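Protection of telomeres protein 1 (Schizosaccharomyces pombe, PDB 5USO) binds single-stranded telomeric DNA of consensus GGTTAC, protects the 3' overhang of the telomere and regulates telomerase and telomere length. Local coordinates at a contact of chain A with DNA. Numbering follows the deposited sequence.

A contact of chain A with DNA. Residues 47, 51-53. With nucleotides of chain B.
Ser53 meets the phosphate of DC6 through its backbone. Ser53 N donates a nearly straight hydrogen bond to the phosphate oxygen OP2 of DC6, 2.8 Å away. Ser53 CB lies beside the phosphate and 3.8 Å from DC6 C3' of the deoxyribose. Its OG is anti to the backbone N (chi1 164°) and points away from the phosphate. Ser52 also borders this group, with Ser52 CA 3.4 Å from DC6 OP2.

The other phosphate oxygen, OP1, is reached through water 1. Thr51 OG1 lies 2.9 Å from water 1. Water 1 in turn lies 2.6 Å from DC6 OP1. The phosphate is thus held directly at one oxygen and through solvent at the other.

Met47 approaches the preceding sugar, that of DA5. It turns at both of its last torsions (-64° and -67°), which lays the thioether along this sugar. Met47 SD comes to 3.8 Å from DA5 C1'. The terminal methyl, Met47 CE, is 3.8 Å from DA5 O3', where the sugar joins the DC6 phosphate. With an alanine in place of Met47, the DA5 sugar would probably lose this apolar support and a gap would open beside the O3' linkage.

The Ser52 hydroxyl OG lies 3.3 Å from Met47 CE, so the two loop segments touch.

The patch touches sugar and phosphate, so by itself it does not read the bases. All four residues lie in the long loop between strands 31-36 and 65-69. This loop borders the DNA backbone in the Pot1pC domain, an OB-fold that binds single strands.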
ATOM      1  N   MET A  47       3.872  12.716  -5.968  1.00 21.83           N
ATOM      2  CA  MET A  47       2.600  13.053  -6.594  1.00 24.99           C
ATOM      3  C   MET A  47       2.444  14.568  -6.662  1.00 18.90           C
ATOM      4  O   MET A  47       2.512  15.255  -5.638  1.00 23.54           O
ATOM      5  CB  MET A  47       1.446  12.422  -5.819  1.00 23.15           C
ATOM      6  CG  MET A  47       1.297  10.922  -6.045  1.00 28.12           C
ATOM      7  SD  MET A  47       0.887  10.493  -7.751  1.00 31.18           S
ATOM      8  CE  MET A  47      -0.759  11.185  -7.904  1.00 36.74           C
ATOM      9  N   THR A  51      -0.690  18.621 -11.445  1.00 28.39           N
ATOM     10  CA  THR A  51      -1.065  17.861 -12.630  1.00 31.60           C
ATOM     11  C   THR A  51      -1.749  16.538 -12.322  1.00 27.37           C
ATOM     12  O   THR A  51      -2.301  15.926 -13.244  1.00 33.61           O
ATOM     13  CB  THR A  51       0.170  17.576 -13.499  1.00 38.02           C
ATOM     14  OG1 THR A  51       1.076  16.727 -12.781  1.00 32.64           O
ATOM     15  CG2 THR A  51       0.876  18.874 -13.868  1.00 35.29           C
ATOM     16  N   SER A  52      -1.729  16.074 -11.076  1.00 27.49           N
ATOM     17  CA  SER A  52      -2.425  14.843 -10.732  1.00 32.29           C
ATOM     18  C   SER A  52      -3.916  14.987 -11.009  1.00 34.28           C
ATOM     19  O   SER A  52      -4.499  16.058 -10.822  1.00 30.04           O
ATOM     20  CB  SER A  52      -2.196  14.496  -9.260  1.00 25.34           C
ATOM     21  OG  SER A  52      -0.815  14.341  -8.978  1.00 33.22           O
ATOM     22  N   SER A  53      -4.526  13.900 -11.476  1.00 32.64           N
ATOM     23  CA  SER A  53      -5.965  13.883 -11.698  1.00 35.00           C
ATOM     24  C   SER A  53      -6.702  14.373 -10.459  1.00 38.03           C
ATOM     25  O   SER A  53      -6.321  14.064  -9.327  1.00 35.91           O
ATOM     26  CB  SER A  53      -6.423  12.467 -12.053  1.00 40.76           C
ATOM     27  OG  SER A  53      -7.828  12.333 -11.916  1.00 35.66           O
TER
ATOM     28  P    DA B   5       2.145   8.048 -15.760  1.00 52.96           P
ATOM     29  OP1  DA B   5       1.314   8.232 -16.957  1.00 48.72           O
ATOM     30  OP2  DA B   5       3.484   8.640 -15.684  1.00 56.44           O
ATOM     31  O5'  DA B   5       1.341   8.551 -14.491  1.00 45.69           O
ATOM     32  C5'  DA B   5       0.242   7.791 -13.984  1.00 39.42           C
ATOM     33  C4'  DA B   5      -0.156   8.302 -12.622  1.00 38.39           C
ATOM     34  O4'  DA B   5       0.479   7.520 -11.588  1.00 31.87           O
ATOM     35  C3'  DA B   5       0.218   9.752 -12.347  1.00 36.07           C
ATOM     36  O3'  DA B   5      -0.840  10.380 -11.625  1.00 34.35           O
ATOM     37  C2'  DA B   5       1.513   9.639 -11.559  1.00 38.39           C
ATOM     38  C1'  DA B   5       1.415   8.289 -10.858  1.00 32.57           C
ATOM     39  N9   DA B   5       2.661   7.526 -10.817  1.00 32.12           N
ATOM     40  C8   DA B   5       3.630   7.454 -11.782  1.00 33.27           C
ATOM     41  N7   DA B   5       4.613   6.643 -11.484  1.00 38.80           N
ATOM     42  C5   DA B   5       4.261   6.135 -10.243  1.00 33.96           C
ATOM     43  C6   DA B   5       4.890   5.221  -9.381  1.00 37.86           C
ATOM     44  N6   DA B   5       6.058   4.633  -9.650  1.00 35.03           N
ATOM     45  N1   DA B   5       4.280   4.941  -8.212  1.00 32.88           N
ATOM     46  C2   DA B   5       3.107   5.524  -7.946  1.00 35.81           C
ATOM     47  N3   DA B   5       2.417   6.396  -8.674  1.00 33.32           N
ATOM     48  C4   DA B   5       3.056   6.663  -9.825  1.00 30.25           C
ATOM     49  P    DC B   6      -1.920  11.272 -12.364  1.00 37.36           P
ATOM     50  OP1  DC B   6      -1.237  12.349 -13.080  1.00 40.15           O
ATOM     51  OP2  DC B   6      -2.970  11.582 -11.404  1.00 36.27           O
ATOM     52  O5'  DC B   6      -2.521  10.316 -13.476  1.00 35.82           O
ATOM     53  C5'  DC B   6      -3.003  10.853 -14.710  1.00 34.41           C
ATOM     54  C4'  DC B   6      -4.124   9.992 -15.235  1.00 32.61           C
ATOM     55  O4'  DC B   6      -3.572   8.734 -15.681  1.00 32.78           O
ATOM     56  C3'  DC B   6      -5.170   9.626 -14.183  1.00 34.33           C
ATOM     57  O3'  DC B   6      -6.437   9.373 -14.784  1.00 41.79           O
ATOM     58  C2'  DC B   6      -4.691   8.268 -13.710  1.00 33.95           C
ATOM     59  C1'  DC B   6      -4.279   7.691 -15.042  1.00 29.72           C
ATOM     60  N1   DC B   6      -3.419   6.506 -14.999  1.00 32.27           N
ATOM     61  C2   DC B   6      -3.150   5.828 -16.190  1.00 35.01           C
ATOM     62  O2   DC B   6      -3.617   6.268 -17.245  1.00 36.02           O
ATOM     63  N3   DC B   6      -2.374   4.722 -16.162  1.00 31.27           N
ATOM     64  C4   DC B   6      -1.886   4.283 -15.003  1.00 34.88           C
ATOM     65  N4   DC B   6      -1.123   3.188 -15.021  1.00 35.34           N
ATOM     66  C5   DC B   6      -2.156   4.945 -13.771  1.00 32.17           C
ATOM     67  C6   DC B   6      -2.930   6.036 -13.813  1.00 31.82           C
TER
HETATM   68  O   HOH W   1       0.811  13.837 -12.580  1.00 48.72           O